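Side-chain contacts in Adhesin/hemolysin (PDB 4G6V), which acts as the tRNase toxin of a bacterial contact-dependent growth inhibition system and is bound here by its immunity protein CdiI: residues S62-R65 and E66-A70; V71-N75 and K76-V80; A115-I118 and S119-S123; V132-A135 and D136-A139. One frame throughout, in Å; residues are numbered along the deposited sequence.

Contact 1 (S62-R65 and E66-A70)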
loop_
_atom_site.group_PDB
_atom_site.type_symbol
_atom_site.label_atom_id
_atom_site.label_comp_id
_atom_site.label_asym_id
_atom_site.label_seq_id
_atom_site.Cartn_x
_atom_site.Cartn_y
_atom_site.Cartn_z
ATOM N N SER A 62 4.880 9.200 -3.770
ATOM C CA SER A 62 3.621 8.436 -3.770
ATOM C C SER A 62 2.403 9.335 -3.597
ATOM O O SER A 62 1.381 9.087 -4.215
ATOM C CB SER A 62 3.596 7.308 -2.724
ATOM O OG SER A 62 4.378 6.201 -3.147
ATOM N N LEU A 63 2.504 10.367 -2.762
ATOM C CA LEU A 63 1.409 11.329 -2.629
ATOM C C LEU A 63 1.231 12.187 -3.907
ATOM O O LEU A 63 0.112 12.417 -4.342
ATOM C CB LEU A 63 1.574 12.201 -1.373
ATOM C CG LEU A 63 1.653 11.414 -0.057
ATOM C CD1 LEU A 63 1.624 12.340 1.132
ATOM C CD2 LEU A 63 0.525 10.380 0.056
ATOM N N ILE A 64 2.329 12.641 -4.508
ATOM C CA ILE A 64 2.255 13.328 -5.792
ATOM C C ILE A 64 1.433 12.489 -6.755
ATOM O O ILE A 64 0.424 12.945 -7.292
ATOM C CB ILE A 64 3.667 13.593 -6.433
ATOM C CG1 ILE A 64 4.457 14.626 -5.636
ATOM C CG2 ILE A 64 3.536 14.151 -7.831
ATOM C CD1 ILE A 64 3.695 15.896 -5.423
ATOM N N ARG A 65 1.858 11.252 -6.970
ATOM C CA ARG A 65 1.201 10.400 -7.961
ATOM C C ARG A 65 -0.289 10.142 -7.704
ATOM O O ARG A 65 -1.060 9.922 -8.644
ATOM C CB ARG A 65 1.962 9.097 -8.106
ATOM C CG ARG A 65 3.391 9.321 -8.546
ATOM C CD ARG A 65 3.432 9.422 -10.033
ATOM N NE ARG A 65 4.794 9.537 -10.526
ATOM C CZ ARG A 65 5.376 10.689 -10.837
ATOM N NH1 ARG A 65 4.707 11.826 -10.700
ATOM N NH2 ARG A 65 6.627 10.702 -11.286
ATOM N N GLU A 66 -0.690 10.177 -6.436
ATOM C CA GLU A 66 -2.097 10.046 -6.064
ATOM C C GLU A 66 -2.885 11.295 -6.495
ATOM O O GLU A 66 -3.945 11.205 -7.118
ATOM C CB GLU A 66 -2.240 9.826 -4.556
ATOM C CG GLU A 66 -3.679 9.697 -4.098
ATOM C CD GLU A 66 -3.910 10.276 -2.714
ATOM O OE1 GLU A 66 -3.106 9.966 -1.816
ATOM O OE2 GLU A 66 -4.897 11.030 -2.521
ATOM N N ASN A 67 -2.370 12.470 -6.162
ATOM C CA ASN A 67 -3.020 13.692 -6.602
ATOM C C ASN A 67 -3.061 13.765 -8.124
ATOM O O ASN A 67 -4.042 14.230 -8.702
ATOM C CB ASN A 67 -2.354 14.921 -5.982
ATOM C CG ASN A 67 -2.839 15.182 -4.552
ATOM O OD1 ASN A 67 -3.833 14.605 -4.098
ATOM N ND2 ASN A 67 -2.141 16.055 -3.844
ATOM N N GLN A 68 -2.010 13.257 -8.764
ATOM C CA GLN A 68 -1.946 13.251 -10.217
ATOM C C GLN A 68 -2.909 12.273 -10.894
ATOM O O GLN A 68 -3.460 12.589 -11.947
ATOM C CB GLN A 68 -0.525 13.004 -10.691
ATOM C CG GLN A 68 0.406 14.167 -10.408
ATOM C CD GLN A 68 1.839 13.867 -10.807
ATOM O OE1 GLN A 68 2.341 12.744 -10.618
ATOM N NE2 GLN A 68 2.504 14.862 -11.373
ATOM N N SER A 69 -3.102 11.090 -10.309
ATOM C CA SER A 69 -4.047 10.121 -10.870
ATOM C C SER A 69 -5.472 10.650 -10.866
ATOM O O SER A 69 -6.240 10.368 -11.779
ATOM C CB SER A 69 -3.979 8.791 -10.131
ATOM O OG SER A 69 -2.891 8.023 -10.610
ATOM N N ALA A 70 -5.810 11.427 -9.840
ATOM C CA ALA A 70 -7.125 12.043 -9.724
ATOM C C ALA A 70 -7.384 12.995 -10.894
ATOM O O ALA A 70 -8.428 12.937 -11.545
ATOM C CB ALA A 70 -7.261 12.778 -8.388
#
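Q68 OE1 takes a hydrogen bond from R65 NH1 at 2.5 Å, the side-chain link across one turn of helix 57-74, the helix of the beta-alpha-beta unit that runs from strand 43-45 to strand 79-82. The donor lies in the carbonyl plane of Q68, on a lone pair, while the oxygen sits at the edge of the guanidinium. The amide and guanidinium planes are only 12° apart, so the two flat ends lie nearly coplanar and their side chains run alongside each other. R65 can do this because its chain bends at chi2 (-85°), whereas Q68 stays extended beyond CG. NE of the same guanidinium forms a salt bridge with D136, which gives the arginine a further polar hold.

I64 meets Q68 from another direction: its CG2 methyl lies 3.4 Å from Q68 CD, and the two side chains cross at a slant. Beneath them the helix is regular. The bond from N67 N to L63 O (3.1 Å) is almost straight, and Q68 N reaches I64 O at 2.9 Å.

E66, probably one of the catalytic residues, lies side by side with L63. Its OE2 is hydrogen-bonded to T49, and OE1 forms a salt bridge with K69 of the CdiI chain, so the immunity protein engages this carboxylate directly. N67 turns its amide to T49 and Q82, and S69 OG bonds to N103. On the helix face that carries E66, L63 CD2 comes to 4.1 Å from E66 OE1.

Contact 2 (V71-N75 and K76-V80)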
loop_
_atom_site.group_PDB
_atom_site.type_symbol
_atom_site.label_atom_id
_atom_site.label_comp_id
_atom_site.label_asym_id
_atom_site.label_seq_id
_atom_site.Cartn_x
_atom_site.Cartn_y
_atom_site.Cartn_z
ATOM N N VAL A 71 -6.432 13.871 -11.158
ATOM C CA VAL A 71 -6.598 14.857 -12.210
ATOM C C VAL A 71 -6.679 14.168 -13.566
ATOM O O VAL A 71 -7.502 14.533 -14.407
ATOM C CB VAL A 71 -5.452 15.902 -12.163
ATOM C CG1 VAL A 71 -5.255 16.632 -13.523
ATOM C CG2 VAL A 71 -5.693 16.885 -11.028
ATOM N N THR A 72 -5.841 13.156 -13.762
ATOM C CA THR A 72 -5.756 12.467 -15.046
ATOM C C THR A 72 -7.067 11.786 -15.372
ATOM O O THR A 72 -7.487 11.772 -16.520
ATOM C CB THR A 72 -4.607 11.426 -15.069
ATOM O OG1 THR A 72 -3.345 12.098 -15.158
ATOM C CG2 THR A 72 -4.735 10.465 -16.255
ATOM N N LEU A 73 -7.705 11.215 -14.356
ATOM C CA LEU A 73 -8.948 10.483 -14.557
ATOM C C LEU A 73 -10.124 11.443 -14.757
ATOM O O LEU A 73 -10.955 11.247 -15.651
ATOM C CB LEU A 73 -9.208 9.495 -13.412
ATOM C CG LEU A 73 -8.244 8.307 -13.498
ATOM C CD1 LEU A 73 -8.550 7.238 -12.469
ATOM C CD2 LEU A 73 -8.217 7.705 -14.892
ATOM N N ALA A 74 -10.173 12.491 -13.939
ATOM C CA ALA A 74 -11.221 13.479 -14.060
ATOM C C ALA A 74 -11.213 14.038 -15.490
ATOM O O ALA A 74 -12.266 14.326 -16.065
ATOM C CB ALA A 74 -11.040 14.567 -13.027
ATOM N N ASN A 75 -10.028 14.150 -16.082
ATOM C CA ASN A 75 -9.922 14.674 -17.446
ATOM C C ASN A 75 -10.186 13.612 -18.505
ATOM O O ASN A 75 -10.141 13.904 -19.700
ATOM C CB ASN A 75 -8.561 15.354 -17.704
ATOM C CG ASN A 75 -8.404 16.672 -16.945
ATOM O OD1 ASN A 75 -9.395 17.337 -16.624
ATOM N ND2 ASN A 75 -7.155 17.055 -16.658
ATOM N N LYS A 76 -10.441 12.381 -18.067
ATOM C CA LYS A 76 -10.764 11.295 -18.987
ATOM C C LYS A 76 -12.248 10.946 -18.922
ATOM O O LYS A 76 -12.728 10.076 -19.659
ATOM C CB LYS A 76 -9.911 10.062 -18.704
ATOM C CG LYS A 76 -8.462 10.208 -19.139
ATOM C CD LYS A 76 -8.328 10.149 -20.652
ATOM C CE LYS A 76 -6.865 10.255 -21.073
ATOM N NZ LYS A 76 -6.555 9.504 -22.330
ATOM N N GLY A 77 -12.971 11.631 -18.040
ATOM C CA GLY A 77 -14.409 11.477 -17.965
ATOM C C GLY A 77 -14.948 10.827 -16.706
ATOM O O GLY A 77 -16.156 10.621 -16.594
ATOM N N TYR A 78 -14.083 10.479 -15.757
ATOM C CA TYR A 78 -14.582 9.924 -14.499
ATOM C C TYR A 78 -14.968 11.033 -13.542
ATOM O O TYR A 78 -14.425 12.141 -13.593
ATOM C CB TYR A 78 -13.551 9.021 -13.837
ATOM C CG TYR A 78 -13.159 7.848 -14.683
ATOM C CD1 TYR A 78 -13.710 6.600 -14.466
ATOM C CD2 TYR A 78 -12.228 7.992 -15.703
ATOM C CE1 TYR A 78 -13.338 5.521 -15.247
ATOM C CE2 TYR A 78 -11.850 6.923 -16.486
ATOM C CZ TYR A 78 -12.410 5.691 -16.262
ATOM O OH TYR A 78 -12.024 4.635 -17.055
ATOM N N ASP A 79 -15.918 10.739 -12.672
ATOM C CA ASP A 79 -16.237 11.664 -11.603
ATOM C C ASP A 79 -15.412 11.233 -10.407
ATOM O O ASP A 79 -15.622 10.147 -9.854
ATOM C CB ASP A 79 -17.732 11.632 -11.300
ATOM C CG ASP A 79 -18.574 12.060 -12.507
ATOM O OD1 ASP A 79 -18.331 13.169 -13.052
ATOM O OD2 ASP A 79 -19.458 11.282 -12.925
ATOM N N VAL A 80 -14.449 12.072 -10.032
ATOM C CA VAL A 80 -13.494 11.714 -8.999
ATOM C C VAL A 80 -13.630 12.558 -7.738
ATOM O O VAL A 80 -13.498 13.790 -7.791
ATOM C CB VAL A 80 -12.043 11.835 -9.513
ATOM C CG1 VAL A 80 -11.079 11.502 -8.396
ATOM C CG2 VAL A 80 -11.809 10.911 -10.709
#
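T72 presents its backbone oxygen to the aliphatic part of K76: T72 O lies 3.2 Å from K76 CG, and the lysine chain, bent at chi2 (-73°), then leads away from the helix end. L73 follows and carries most of the contact. Its carbonyl oxygen accepts two hydrogen bonds, from K76 N at 2.7 Å and from Y78 N at 3.2 Å, and the donors come in over opposite faces of the carbonyl plane. The same oxygen sits at the edge of the Y78 ring, 3.5 Å from CD2. The leucine side chain slants across the tyrosine, with L73 CD2 4.0 Å from Y78 CE2, and L73 CB rests on V80 CG2 at the same separation. I96 and I168 also touch both L73 and Y78, and the pair is thereby tied to the sheet.

A74 adds a weak hydrogen bond from G77 N to its oxygen, closing a type I turn from A74 to G77, and a straight CA-H...O contact from A74 CA to Y78 O (3.5 Å). Its methyl faces V80 CG2 more loosely. N75 and K76 are the two central residues of this turn. G77 then leaves helical geometry with a phi of 113°, a conformation suited to glycine. Together with that positive phi, the Y78 N to L73 O bond and the weak G77 N to A74 O bond make a Schellman motif, ending the helix of a beta-alpha-beta unit and sending the chain into strand 79-82.

Contact 3 (A115-I118 and S119-S123)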
loop_
_atom_site.group_PDB
_atom_site.type_symbol
_atom_site.label_atom_id
_atom_site.label_comp_id
_atom_site.label_asym_id
_atom_site.label_seq_id
_atom_site.Cartn_x
_atom_site.Cartn_y
_atom_site.Cartn_z
ATOM N N ALA A 115 1.846 -7.616 -8.627
ATOM C CA ALA A 115 0.671 -8.437 -8.304
ATOM C C ALA A 115 0.669 -8.849 -6.835
ATOM O O ALA A 115 -0.345 -8.666 -6.153
ATOM C CB ALA A 115 0.571 -9.676 -9.204
ATOM N N THR A 116 1.791 -9.398 -6.351
ATOM C CA THR A 116 1.877 -9.842 -4.959
ATOM C C THR A 116 1.462 -8.696 -4.035
ATOM O O THR A 116 0.796 -8.886 -3.012
ATOM C CB THR A 116 3.314 -10.306 -4.572
ATOM O OG1 THR A 116 3.693 -11.460 -5.336
ATOM C CG2 THR A 116 3.392 -10.655 -3.094
ATOM N N THR A 117 1.847 -7.495 -4.431
ATOM C CA THR A 117 1.665 -6.322 -3.602
ATOM C C THR A 117 0.196 -5.973 -3.555
ATOM O O THR A 117 -0.381 -5.819 -2.485
ATOM C CB THR A 117 2.561 -5.149 -4.126
ATOM O OG1 THR A 117 3.932 -5.544 -3.995
ATOM C CG2 THR A 117 2.336 -3.854 -3.351
ATOM N N ILE A 118 -0.406 -5.861 -4.730
ATOM C CA ILE A 118 -1.832 -5.645 -4.847
ATOM C C ILE A 118 -2.607 -6.687 -4.046
ATOM O O ILE A 118 -3.456 -6.348 -3.205
ATOM C CB ILE A 118 -2.276 -5.767 -6.308
ATOM C CG1 ILE A 118 -1.989 -4.467 -7.056
ATOM C CG2 ILE A 118 -3.772 -6.062 -6.382
ATOM C CD1 ILE A 118 -1.925 -4.636 -8.559
ATOM N N SER A 119 -2.329 -7.957 -4.331
ATOM C CA SER A 119 -2.984 -9.068 -3.636
ATOM C C SER A 119 -3.022 -8.829 -2.127
ATOM O O SER A 119 -4.098 -8.892 -1.509
ATOM C CB SER A 119 -2.275 -10.386 -3.947
ATOM O OG SER A 119 -3.039 -11.481 -3.485
ATOM N N ASN A 120 -1.856 -8.514 -1.546
ATOM C CA ASN A 120 -1.774 -8.248 -0.110
ATOM C C ASN A 120 -2.405 -6.950 0.386
ATOM O O ASN A 120 -2.952 -6.903 1.497
ATOM C CB ASN A 120 -0.357 -8.423 0.395
ATOM C CG ASN A 120 0.051 -9.883 0.435
ATOM O OD1 ASN A 120 -0.381 -10.642 1.314
ATOM N ND2 ASN A 120 0.842 -10.304 -0.543
ATOM N N LYS A 121 -2.350 -5.912 -0.441
ATOM C CA LYS A 121 -3.085 -4.696 -0.158
ATOM C C LYS A 121 -4.562 -5.036 -0.027
ATOM O O LYS A 121 -5.265 -4.467 0.799
ATOM C CB LYS A 121 -2.875 -3.659 -1.266
ATOM C CG LYS A 121 -1.701 -2.751 -1.046
ATOM C CD LYS A 121 -1.265 -2.118 -2.346
ATOM C CE LYS A 121 -0.081 -1.163 -2.176
ATOM N NZ LYS A 121 -0.360 -0.037 -1.230
ATOM N N VAL A 122 -5.027 -5.969 -0.849
ATOM C CA VAL A 122 -6.395 -6.465 -0.735
ATOM C C VAL A 122 -6.593 -7.349 0.503
ATOM O O VAL A 122 -7.396 -7.012 1.374
ATOM C CB VAL A 122 -6.854 -7.203 -2.011
ATOM C CG1 VAL A 122 -8.231 -7.897 -1.792
ATOM C CG2 VAL A 122 -6.884 -6.224 -3.192
ATOM N N SER A 123 -5.861 -8.458 0.600
ATOM C CA SER A 123 -6.048 -9.380 1.742
ATOM C C SER A 123 -5.759 -8.777 3.127
ATOM O O SER A 123 -6.527 -8.982 4.061
ATOM C CB SER A 123 -5.292 -10.711 1.560
ATOM O OG SER A 123 -3.952 -10.538 1.143
#
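T117 lays its CG2 methyl along the aliphatic chain of K121, 3.8 Å from CE and 4.1 Å from CD. The two side chains point the same way, one turn apart on helix 111-123. With CG2 anti to the backbone N, the threonine keeps OG1 for N113 O and for N97 of the CdiI chain. K121, probably catalytic, bends only at chi4 (-59°), and its NZ ends in salt bridges to D96 and D4 of that same CdiI chain.

T116 and N120 form a second parallel pair. T116 O is gripped twice by the asparagine: ND2 donates at 2.8 Å and the backbone N at 3.1 Å, from opposite faces of the carbonyl plane. The ND2 bond holds the amide beside T116, its nitrogen 3.6 Å from T116 CG2, while the backbone N makes the usual helical bond. Ordinary helical bonds join the rest, such as S119 N to A115 O, 2.8 Å and almost straight.

This helix connects strands 99-104 and 129-133 in a beta-alpha-beta unit: T117, I118 and K121 pack on Y104 of the first strand, I118 and S119 meet I153 in a loop, and CdiI covers the face holding T117, N120 and K121.

Contact 4 (V132-A135 and D136-A139)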
loop_
_atom_site.group_PDB
_atom_site.type_symbol
_atom_site.label_atom_id
_atom_site.label_comp_id
_atom_site.label_asym_id
_atom_site.label_seq_id
_atom_site.Cartn_x
_atom_site.Cartn_y
_atom_site.Cartn_z
ATOM N N VAL A 132 -3.787 1.856 -10.673
ATOM C CA VAL A 132 -2.368 1.567 -10.764
ATOM C C VAL A 132 -1.718 2.517 -11.743
ATOM O O VAL A 132 -1.951 2.422 -12.944
ATOM C CB VAL A 132 -2.077 0.166 -11.251
ATOM C CG1 VAL A 132 -0.539 -0.023 -11.337
ATOM C CG2 VAL A 132 -2.738 -0.891 -10.337
ATOM N N ASN A 133 -0.887 3.408 -11.211
ATOM C CA ASN A 133 -0.239 4.472 -11.966
ATOM C C ASN A 133 1.202 4.123 -12.300
ATOM O O ASN A 133 2.074 4.076 -11.401
ATOM C CB ASN A 133 -0.276 5.742 -11.134
ATOM C CG ASN A 133 0.100 6.963 -11.923
ATOM O OD1 ASN A 133 0.794 6.878 -12.941
ATOM N ND2 ASN A 133 -0.347 8.123 -11.450
ATOM N N LEU A 134 1.465 3.891 -13.586
ATOM C CA LEU A 134 2.791 3.420 -14.017
ATOM C C LEU A 134 3.845 4.521 -14.281
ATOM O O LEU A 134 4.846 4.267 -14.951
ATOM C CB LEU A 134 2.677 2.476 -15.227
ATOM C CG LEU A 134 1.828 1.203 -15.053
ATOM C CD1 LEU A 134 1.932 0.309 -16.277
ATOM C CD2 LEU A 134 2.216 0.412 -13.802
ATOM N N ALA A 135 3.628 5.724 -13.746
ATOM C CA ALA A 135 4.553 6.856 -13.937
ATOM C C ALA A 135 6.021 6.482 -13.720
ATOM O O ALA A 135 6.866 6.763 -14.563
ATOM C CB ALA A 135 4.170 8.024 -13.025
ATOM N N ASP A 136 6.319 5.838 -12.594
ATOM C CA ASP A 136 7.695 5.520 -12.238
ATOM C C ASP A 136 8.030 4.028 -12.369
ATOM O O ASP A 136 9.041 3.574 -11.840
ATOM C CB ASP A 136 7.962 5.973 -10.806
ATOM C CG ASP A 136 7.433 7.362 -10.534
ATOM O OD1 ASP A 136 8.111 8.330 -10.939
ATOM O OD2 ASP A 136 6.346 7.484 -9.919
ATOM N N SER A 137 7.187 3.265 -13.058
ATOM C CA SER A 137 7.434 1.841 -13.238
ATOM C C SER A 137 7.767 1.509 -14.686
ATOM O O SER A 137 7.260 2.136 -15.599
ATOM C CB SER A 137 6.197 1.051 -12.809
ATOM O OG SER A 137 6.262 -0.289 -13.257
ATOM N N SER A 138 8.600 0.501 -14.900
ATOM C CA SER A 138 8.939 0.089 -16.261
ATOM C C SER A 138 8.103 -1.106 -16.730
ATOM O O SER A 138 8.355 -1.670 -17.793
ATOM C CB SER A 138 10.439 -0.225 -16.386
ATOM O OG SER A 138 10.801 -1.421 -15.700
ATOM N N ALA A 139 7.113 -1.488 -15.930
ATOM C CA ALA A 139 6.254 -2.633 -16.237
ATOM C C ALA A 139 5.121 -2.235 -17.170
ATOM O O ALA A 139 4.418 -1.256 -16.921
ATOM C CB ALA A 139 5.682 -3.224 -14.954
#
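L134 CD2 lies 4.1 Å from S137 OG and 4.2 Å from S137 CB, so one leucine branch runs against the serine at the end of strand 129-133. The other branch, CD1, leans to the carbonyl oxygen of A139. The leucine also touches P106, V161, P141 and I144, which places it between strand 159-162 and helix 141-150.

D136 is oriented differently. With CG beside its own backbone N (chi1 -45°), its carboxylate folds back over the A135 peptide, with D136 CG 3.6 Å from A135 C and OD2 3.8 Å from A135 CB. OD2 forms a salt bridge with R61 on helix 57-74, and this arginine together with R65 would be expected to favour a charged aspartate.

The chain here is a type I beta turn from L134 to S137, with A135 and D136 in the two central positions, closed by a hydrogen bond from S137 N to L134 O (3.2 Å). That donor approaches well above the carbonyl plane, 70° out of it. An Asx turn opens the bend: N133 OD1 accepts from A135 N at 3.2 Å. An ST turn follows at its other end. There S137 has OG anti to its own N (chi1 166°), which swings the hydroxyl forward along the chain. S137 OG hydrogen-bonds T108 O, and A139 N donates to the same S137 OG at 3.1 Å with an almost straight bond.

Overall arrangement
Contacts 1 and 2 follow each other on helix 57-74, their centres 13 Å apart, and meet where A70 CB packs on V80 CG1 at 4.0 Å. Contact 4 lies against contact 1 through the salt bridge between R65 NE and D136 OD2, at 2.6 Å, so the turn after strand 129-133 is clasped to that helix. Contact 3 is on the opposite side of the chain's centre from contact 1, centres 19 Å apart, and touches contact 4 through I118 and V132. The probable active site lies between contacts 1 and 3: the E66 side chain is about 4 Å from D93, and that of K121 about 7 Å from D102.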